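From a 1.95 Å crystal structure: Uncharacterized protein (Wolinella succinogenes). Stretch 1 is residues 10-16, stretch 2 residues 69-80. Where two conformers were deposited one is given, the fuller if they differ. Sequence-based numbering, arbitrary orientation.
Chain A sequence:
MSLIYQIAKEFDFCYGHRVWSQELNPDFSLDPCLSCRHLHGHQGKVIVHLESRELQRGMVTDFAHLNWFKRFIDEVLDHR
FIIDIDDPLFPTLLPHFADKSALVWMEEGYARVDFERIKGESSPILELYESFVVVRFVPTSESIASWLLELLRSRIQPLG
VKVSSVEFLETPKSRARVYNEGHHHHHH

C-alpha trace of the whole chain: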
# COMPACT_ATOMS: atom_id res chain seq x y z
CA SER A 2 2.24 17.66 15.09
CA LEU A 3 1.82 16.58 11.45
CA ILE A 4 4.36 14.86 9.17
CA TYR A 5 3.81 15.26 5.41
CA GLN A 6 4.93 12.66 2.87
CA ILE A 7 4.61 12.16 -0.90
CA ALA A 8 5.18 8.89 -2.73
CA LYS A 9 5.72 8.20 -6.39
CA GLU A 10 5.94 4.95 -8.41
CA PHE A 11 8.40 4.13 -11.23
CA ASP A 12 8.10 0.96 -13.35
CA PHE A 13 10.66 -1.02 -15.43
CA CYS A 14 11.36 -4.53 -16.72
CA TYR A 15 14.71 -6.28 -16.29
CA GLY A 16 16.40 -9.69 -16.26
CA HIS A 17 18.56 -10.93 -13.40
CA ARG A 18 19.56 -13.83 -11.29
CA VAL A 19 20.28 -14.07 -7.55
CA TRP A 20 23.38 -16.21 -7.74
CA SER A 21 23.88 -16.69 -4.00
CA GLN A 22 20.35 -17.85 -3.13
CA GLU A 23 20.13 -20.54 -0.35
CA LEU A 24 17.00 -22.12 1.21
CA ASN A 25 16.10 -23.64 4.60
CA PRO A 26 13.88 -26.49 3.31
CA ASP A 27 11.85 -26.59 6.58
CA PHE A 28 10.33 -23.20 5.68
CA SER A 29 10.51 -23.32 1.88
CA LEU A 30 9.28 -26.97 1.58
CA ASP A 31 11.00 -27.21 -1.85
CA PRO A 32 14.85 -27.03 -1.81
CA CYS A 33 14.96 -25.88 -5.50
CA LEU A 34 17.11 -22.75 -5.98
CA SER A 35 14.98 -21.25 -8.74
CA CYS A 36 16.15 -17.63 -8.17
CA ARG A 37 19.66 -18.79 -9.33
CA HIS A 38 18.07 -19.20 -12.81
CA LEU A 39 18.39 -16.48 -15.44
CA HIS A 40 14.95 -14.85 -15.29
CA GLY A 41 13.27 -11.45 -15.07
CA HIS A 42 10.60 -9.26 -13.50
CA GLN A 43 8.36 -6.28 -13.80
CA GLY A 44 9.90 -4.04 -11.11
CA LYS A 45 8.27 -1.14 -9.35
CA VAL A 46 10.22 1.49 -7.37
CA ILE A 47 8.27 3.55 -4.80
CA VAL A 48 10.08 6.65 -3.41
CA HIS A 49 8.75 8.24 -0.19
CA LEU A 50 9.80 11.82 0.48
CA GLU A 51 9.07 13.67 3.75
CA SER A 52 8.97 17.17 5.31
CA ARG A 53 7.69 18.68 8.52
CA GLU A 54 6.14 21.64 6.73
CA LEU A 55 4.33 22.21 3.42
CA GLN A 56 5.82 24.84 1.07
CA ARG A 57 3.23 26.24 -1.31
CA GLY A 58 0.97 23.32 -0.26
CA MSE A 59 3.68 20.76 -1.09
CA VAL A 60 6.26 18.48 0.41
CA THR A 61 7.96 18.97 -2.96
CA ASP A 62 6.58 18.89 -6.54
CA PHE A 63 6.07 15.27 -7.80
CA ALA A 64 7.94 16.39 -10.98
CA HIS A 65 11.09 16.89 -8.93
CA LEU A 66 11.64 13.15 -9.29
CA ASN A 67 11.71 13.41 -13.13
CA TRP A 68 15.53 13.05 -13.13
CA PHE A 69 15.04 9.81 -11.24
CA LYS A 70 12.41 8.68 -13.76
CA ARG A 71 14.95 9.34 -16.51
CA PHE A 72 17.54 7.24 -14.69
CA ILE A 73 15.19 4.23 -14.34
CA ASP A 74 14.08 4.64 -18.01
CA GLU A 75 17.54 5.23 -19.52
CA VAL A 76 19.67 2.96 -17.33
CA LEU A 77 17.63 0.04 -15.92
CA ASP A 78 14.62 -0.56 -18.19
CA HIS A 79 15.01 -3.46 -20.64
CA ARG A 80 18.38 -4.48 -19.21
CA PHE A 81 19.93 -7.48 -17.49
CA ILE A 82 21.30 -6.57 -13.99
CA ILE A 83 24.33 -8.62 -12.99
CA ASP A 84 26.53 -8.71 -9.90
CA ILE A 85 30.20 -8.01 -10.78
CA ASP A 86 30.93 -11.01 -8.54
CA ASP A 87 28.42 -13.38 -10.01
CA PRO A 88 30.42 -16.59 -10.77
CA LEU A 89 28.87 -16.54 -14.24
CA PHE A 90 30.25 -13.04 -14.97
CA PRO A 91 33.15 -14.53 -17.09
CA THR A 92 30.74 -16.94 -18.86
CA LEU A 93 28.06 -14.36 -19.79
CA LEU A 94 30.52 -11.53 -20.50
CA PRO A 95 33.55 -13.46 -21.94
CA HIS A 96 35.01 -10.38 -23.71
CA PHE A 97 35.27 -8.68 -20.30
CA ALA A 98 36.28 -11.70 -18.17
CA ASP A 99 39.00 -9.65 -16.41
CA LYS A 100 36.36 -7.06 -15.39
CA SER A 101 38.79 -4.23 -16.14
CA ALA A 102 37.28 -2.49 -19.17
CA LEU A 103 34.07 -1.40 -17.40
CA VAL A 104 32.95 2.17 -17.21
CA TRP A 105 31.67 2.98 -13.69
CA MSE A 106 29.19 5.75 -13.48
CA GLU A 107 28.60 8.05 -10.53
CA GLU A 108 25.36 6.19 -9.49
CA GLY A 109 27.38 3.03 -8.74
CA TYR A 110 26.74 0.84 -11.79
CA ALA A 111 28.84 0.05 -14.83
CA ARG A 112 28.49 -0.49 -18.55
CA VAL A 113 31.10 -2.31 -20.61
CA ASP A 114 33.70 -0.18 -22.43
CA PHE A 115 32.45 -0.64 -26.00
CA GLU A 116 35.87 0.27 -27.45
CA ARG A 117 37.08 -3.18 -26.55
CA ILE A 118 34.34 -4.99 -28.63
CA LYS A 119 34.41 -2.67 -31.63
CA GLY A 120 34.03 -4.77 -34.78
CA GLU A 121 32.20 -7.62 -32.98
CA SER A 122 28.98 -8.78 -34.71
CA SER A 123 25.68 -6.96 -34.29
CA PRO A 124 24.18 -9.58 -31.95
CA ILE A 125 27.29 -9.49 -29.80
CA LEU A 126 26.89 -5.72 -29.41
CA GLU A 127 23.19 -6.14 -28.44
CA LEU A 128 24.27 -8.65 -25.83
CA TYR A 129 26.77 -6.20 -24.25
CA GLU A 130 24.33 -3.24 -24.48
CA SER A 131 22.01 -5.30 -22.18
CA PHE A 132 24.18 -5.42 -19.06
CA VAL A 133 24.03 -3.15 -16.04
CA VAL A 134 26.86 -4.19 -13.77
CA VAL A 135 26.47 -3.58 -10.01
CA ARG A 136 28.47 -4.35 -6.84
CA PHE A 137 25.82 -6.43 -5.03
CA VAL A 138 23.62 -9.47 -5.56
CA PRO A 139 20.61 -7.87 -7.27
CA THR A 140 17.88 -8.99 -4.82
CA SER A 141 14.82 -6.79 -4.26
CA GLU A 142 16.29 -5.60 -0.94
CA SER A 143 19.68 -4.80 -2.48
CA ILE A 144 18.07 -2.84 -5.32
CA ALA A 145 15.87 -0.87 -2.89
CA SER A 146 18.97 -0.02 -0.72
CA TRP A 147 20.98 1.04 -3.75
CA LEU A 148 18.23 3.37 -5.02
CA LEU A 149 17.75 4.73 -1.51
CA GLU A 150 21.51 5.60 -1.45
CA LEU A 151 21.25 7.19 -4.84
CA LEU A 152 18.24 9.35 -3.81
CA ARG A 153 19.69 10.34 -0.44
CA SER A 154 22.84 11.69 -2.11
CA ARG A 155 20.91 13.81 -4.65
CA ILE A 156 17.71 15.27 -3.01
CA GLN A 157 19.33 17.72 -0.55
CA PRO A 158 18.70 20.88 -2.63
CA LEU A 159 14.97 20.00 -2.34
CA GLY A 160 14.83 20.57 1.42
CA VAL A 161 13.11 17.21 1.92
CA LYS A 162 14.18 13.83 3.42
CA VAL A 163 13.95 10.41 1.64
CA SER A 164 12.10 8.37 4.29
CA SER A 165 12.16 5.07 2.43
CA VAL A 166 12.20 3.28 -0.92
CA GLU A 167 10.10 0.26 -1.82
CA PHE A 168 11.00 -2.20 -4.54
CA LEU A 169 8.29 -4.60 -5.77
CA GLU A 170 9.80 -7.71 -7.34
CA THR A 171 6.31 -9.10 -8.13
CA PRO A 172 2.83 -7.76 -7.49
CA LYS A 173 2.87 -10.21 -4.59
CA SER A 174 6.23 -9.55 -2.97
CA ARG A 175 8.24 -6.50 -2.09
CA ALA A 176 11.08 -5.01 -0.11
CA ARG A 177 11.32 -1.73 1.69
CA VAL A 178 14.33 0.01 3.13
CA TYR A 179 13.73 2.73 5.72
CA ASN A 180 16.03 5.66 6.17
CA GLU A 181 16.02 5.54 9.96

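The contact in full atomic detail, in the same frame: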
# COMPACT_ATOMS: atom_id res chain seq x y z
N GLU A 10 5.62 6.26 -7.80
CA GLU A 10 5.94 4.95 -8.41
C GLU A 10 6.68 5.10 -9.75
O GLU A 10 6.40 6.04 -10.54
CB GLU A 10 4.66 4.11 -8.63
CG GLU A 10 3.75 4.05 -7.37
CD GLU A 10 2.60 3.03 -7.46
OE1 GLU A 10 2.26 2.54 -8.57
OE2 GLU A 10 2.02 2.71 -6.41
N PHE A 11 7.62 4.18 -9.98
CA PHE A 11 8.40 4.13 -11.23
C PHE A 11 8.56 2.67 -11.65
O PHE A 11 9.01 1.84 -10.86
CB PHE A 11 9.77 4.76 -11.05
CG PHE A 11 9.73 6.14 -10.46
CD1 PHE A 11 9.70 6.32 -9.07
CD2 PHE A 11 9.71 7.26 -11.29
CE1 PHE A 11 9.70 7.62 -8.53
CE2 PHE A 11 9.70 8.55 -10.74
CZ PHE A 11 9.67 8.72 -9.37
N ASP A 12 8.13 2.34 -12.87
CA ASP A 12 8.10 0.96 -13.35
C ASP A 12 9.20 0.69 -14.38
O ASP A 12 9.59 1.59 -15.10
CB ASP A 12 6.72 0.69 -13.99
CG ASP A 12 5.58 0.96 -13.03
OD1 ASP A 12 4.70 1.78 -13.34
OD2 ASP A 12 5.57 0.38 -11.93
N PHE A 13 9.70 -0.55 -14.41
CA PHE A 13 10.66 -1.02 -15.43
C PHE A 13 10.69 -2.54 -15.46
O PHE A 13 10.24 -3.19 -14.52
CB PHE A 13 12.10 -0.47 -15.26
CG PHE A 13 12.86 -0.98 -14.01
CD1 PHE A 13 12.54 -0.48 -12.74
CD2 PHE A 13 13.89 -1.93 -14.12
CE1 PHE A 13 13.22 -0.90 -11.61
CE2 PHE A 13 14.57 -2.38 -12.97
CZ PHE A 13 14.25 -1.85 -11.71
N CYS A 14 11.20 -3.08 -16.55
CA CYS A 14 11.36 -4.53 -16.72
C CYS A 14 12.85 -4.82 -16.81
O CYS A 14 13.59 -4.03 -17.39
CB CYS A 14 10.63 -5.03 -17.99
SG CYS A 14 8.95 -4.44 -18.14
N TYR A 15 13.28 -5.96 -16.26
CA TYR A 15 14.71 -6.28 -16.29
C TYR A 15 14.86 -7.79 -16.21
O TYR A 15 13.93 -8.46 -15.80
CB TYR A 15 15.46 -5.60 -15.12
CG TYR A 15 14.95 -6.03 -13.73
CD1 TYR A 15 13.69 -5.59 -13.26
CD2 TYR A 15 15.72 -6.87 -12.90
CE1 TYR A 15 13.21 -5.97 -12.01
CE2 TYR A 15 15.24 -7.25 -11.63
CZ TYR A 15 13.99 -6.81 -11.20
OH TYR A 15 13.50 -7.15 -9.93
N GLY A 16 16.04 -8.30 -16.58
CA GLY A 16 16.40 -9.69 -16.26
C GLY A 16 17.42 -9.69 -15.12
O GLY A 16 18.11 -8.68 -14.89
N PHE A 69 14.91 11.16 -11.75
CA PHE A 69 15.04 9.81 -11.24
C PHE A 69 14.29 8.88 -12.17
O PHE A 69 14.77 7.79 -12.45
CB PHE A 69 14.52 9.71 -9.81
CG PHE A 69 14.58 8.31 -9.24
CD1 PHE A 69 15.79 7.78 -8.79
CD2 PHE A 69 13.43 7.55 -9.09
CE1 PHE A 69 15.85 6.53 -8.25
CE2 PHE A 69 13.47 6.29 -8.54
CZ PHE A 69 14.69 5.77 -8.11
N LYS A 70 13.14 9.35 -12.68
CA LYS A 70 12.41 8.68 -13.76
C LYS A 70 13.32 8.41 -14.95
O LYS A 70 13.35 7.31 -15.48
CB LYS A 70 11.21 9.53 -14.23
CG LYS A 70 10.24 8.73 -15.07
CD LYS A 70 8.86 9.41 -15.26
CE LYS A 70 7.83 8.37 -15.71
NZ LYS A 70 8.19 7.78 -17.03
N ARG A 71 14.08 9.43 -15.36
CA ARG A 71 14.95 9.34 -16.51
C ARG A 71 16.01 8.26 -16.29
O ARG A 71 16.25 7.45 -17.16
CB ARG A 71 15.61 10.68 -16.80
CG ARG A 71 16.06 10.84 -18.28
CD ARG A 71 16.60 12.25 -18.55
NE ARG A 71 17.57 12.58 -17.52
CZ ARG A 71 18.18 13.75 -17.35
NH1 ARG A 71 17.95 14.77 -18.18
NH2 ARG A 71 19.02 13.89 -16.34
N PHE A 72 16.62 8.29 -15.12
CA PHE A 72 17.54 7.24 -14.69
C PHE A 72 16.99 5.80 -14.79
O PHE A 72 17.58 4.95 -15.46
CB PHE A 72 18.07 7.53 -13.28
CG PHE A 72 18.95 6.43 -12.75
CD1 PHE A 72 20.27 6.32 -13.18
CD2 PHE A 72 18.45 5.46 -11.89
CE1 PHE A 72 21.10 5.29 -12.73
CE2 PHE A 72 19.28 4.41 -11.44
CZ PHE A 72 20.61 4.34 -11.87
N ILE A 73 15.84 5.53 -14.20
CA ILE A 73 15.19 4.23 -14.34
C ILE A 73 14.98 3.88 -15.83
O ILE A 73 15.27 2.75 -16.25
CB ILE A 73 13.82 4.20 -13.58
CG1 ILE A 73 14.01 4.39 -12.06
CG2 ILE A 73 13.01 2.92 -13.89
CD1 ILE A 73 14.85 3.37 -11.37
N ASP A 74 14.46 4.84 -16.59
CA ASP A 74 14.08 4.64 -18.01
C ASP A 74 15.33 4.41 -18.89
O ASP A 74 15.35 3.51 -19.76
CB ASP A 74 13.27 5.85 -18.53
CG ASP A 74 11.80 5.90 -18.01
OD1 ASP A 74 11.33 4.98 -17.27
OD2 ASP A 74 11.10 6.91 -18.32
N GLU A 75 16.37 5.21 -18.65
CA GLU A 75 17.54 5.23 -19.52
C GLU A 75 18.59 4.21 -19.14
O GLU A 75 19.35 3.75 -20.01
CB GLU A 75 18.13 6.64 -19.66
CG GLU A 75 17.16 7.49 -20.49
CD GLU A 75 17.56 8.92 -20.70
OE1 GLU A 75 18.68 9.29 -20.33
OE2 GLU A 75 16.73 9.69 -21.26
N VAL A 76 18.62 3.86 -17.84
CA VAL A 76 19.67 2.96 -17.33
C VAL A 76 19.24 1.52 -17.04
O VAL A 76 19.96 0.59 -17.42
CB VAL A 76 20.43 3.56 -16.10
CG1 VAL A 76 21.47 2.54 -15.55
CG2 VAL A 76 21.09 4.94 -16.52
N LEU A 77 18.08 1.35 -16.38
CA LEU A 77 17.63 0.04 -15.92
C LEU A 77 16.58 -0.65 -16.78
O LEU A 77 16.55 -1.87 -16.81
CB LEU A 77 17.14 0.11 -14.47
CG LEU A 77 18.09 0.77 -13.46
CD1 LEU A 77 17.42 0.80 -12.10
CD2 LEU A 77 19.40 -0.03 -13.36
N ASP A 78 15.74 0.10 -17.49
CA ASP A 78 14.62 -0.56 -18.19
C ASP A 78 15.13 -1.36 -19.38
O ASP A 78 15.96 -0.88 -20.13
CB ASP A 78 13.58 0.45 -18.67
CG ASP A 78 12.37 -0.24 -19.30
OD1 ASP A 78 11.72 -1.10 -18.64
OD2 ASP A 78 12.11 0.05 -20.50
N HIS A 79 14.61 -2.59 -19.54
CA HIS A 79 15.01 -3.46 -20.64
C HIS A 79 16.47 -3.85 -20.57
O HIS A 79 17.15 -3.92 -21.60
CB HIS A 79 14.62 -2.84 -22.00
CG HIS A 79 13.16 -3.04 -22.33
ND1 HIS A 79 12.15 -2.40 -21.65
CD2 HIS A 79 12.56 -3.88 -23.21
CE1 HIS A 79 10.98 -2.83 -22.09
NE2 HIS A 79 11.20 -3.72 -23.05
N ARG A 80 16.97 -4.09 -19.37
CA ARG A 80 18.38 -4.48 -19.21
C ARG A 80 18.49 -5.76 -18.39
O ARG A 80 17.52 -6.18 -17.75
CB ARG A 80 19.16 -3.39 -18.47
CG ARG A 80 19.04 -2.00 -19.04
CD ARG A 80 19.82 -1.82 -20.33
NE ARG A 80 19.60 -0.43 -20.76
CZ ARG A 80 20.10 0.11 -21.86
NH1 ARG A 80 20.94 -0.58 -22.63
NH2 ARG A 80 19.82 1.39 -22.14
O HOH W 1 10.96 2.13 -17.48
O HOH W 2 10.19 4.66 -14.75

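The strand 10-16 and the helix that opens the second stretch run almost parallel, their axes 4° apart and 8.6 Å distant at closest approach, and the gap between them is filled mainly by two phenylalanines that point from the strand toward the helix. Phe-11 (chi1 m) lays one face of its ring against the edge of Phe-69; the planes stand at 82°, the centroids are 5.1 Å apart, and Phe-11 CE1 lies 3.8 Å from Phe-69 CD2. The same ring reaches the base of Lys-70, with Phe-11 CE2 3.9 Å from Lys-70 CB, while the end of the lysine leads away to a salt bridge with Asp-74.

One helical turn on, Ile-73 projects toward the strand and fits between the two phenylalanines. Its CG1 is 4.4 Å from Phe-11 CB, and its CG2 comes within 3.6 Å of Phe-13 CD1. Phe-13 (chi1 p) is also covered over one face by Leu-77, whose CB sits 4.2 Å from the ring centroid in a CH-pi contact. Beside this packing, where Asp-12 O and Asp-74 OD1 are too far apart to bond directly at 4.4 Å, two waters fill the space, each donating to both oxygens.

Beyond Leu-77 the fit changes from apolar packing to polar pairing. A type II turn from Leu-77 to Arg-80 brings the chain close to the strand, with Phe-13 and Asp-78 CA atoms only 4.8 Å apart. Asp-78 OD1 accepts a nearly straight hydrogen bond from Cys-14 N (2.9 Å, 168°), and its OD2 accepts one from His-79 ND1 (2.7 Å). His-79 N in turn donates to Cys-14 O (2.8 Å). Finally, Gly-16 N donates to Arg-80 O (2.8 Å), which also lies 3.2 Å from Tyr-15 CA.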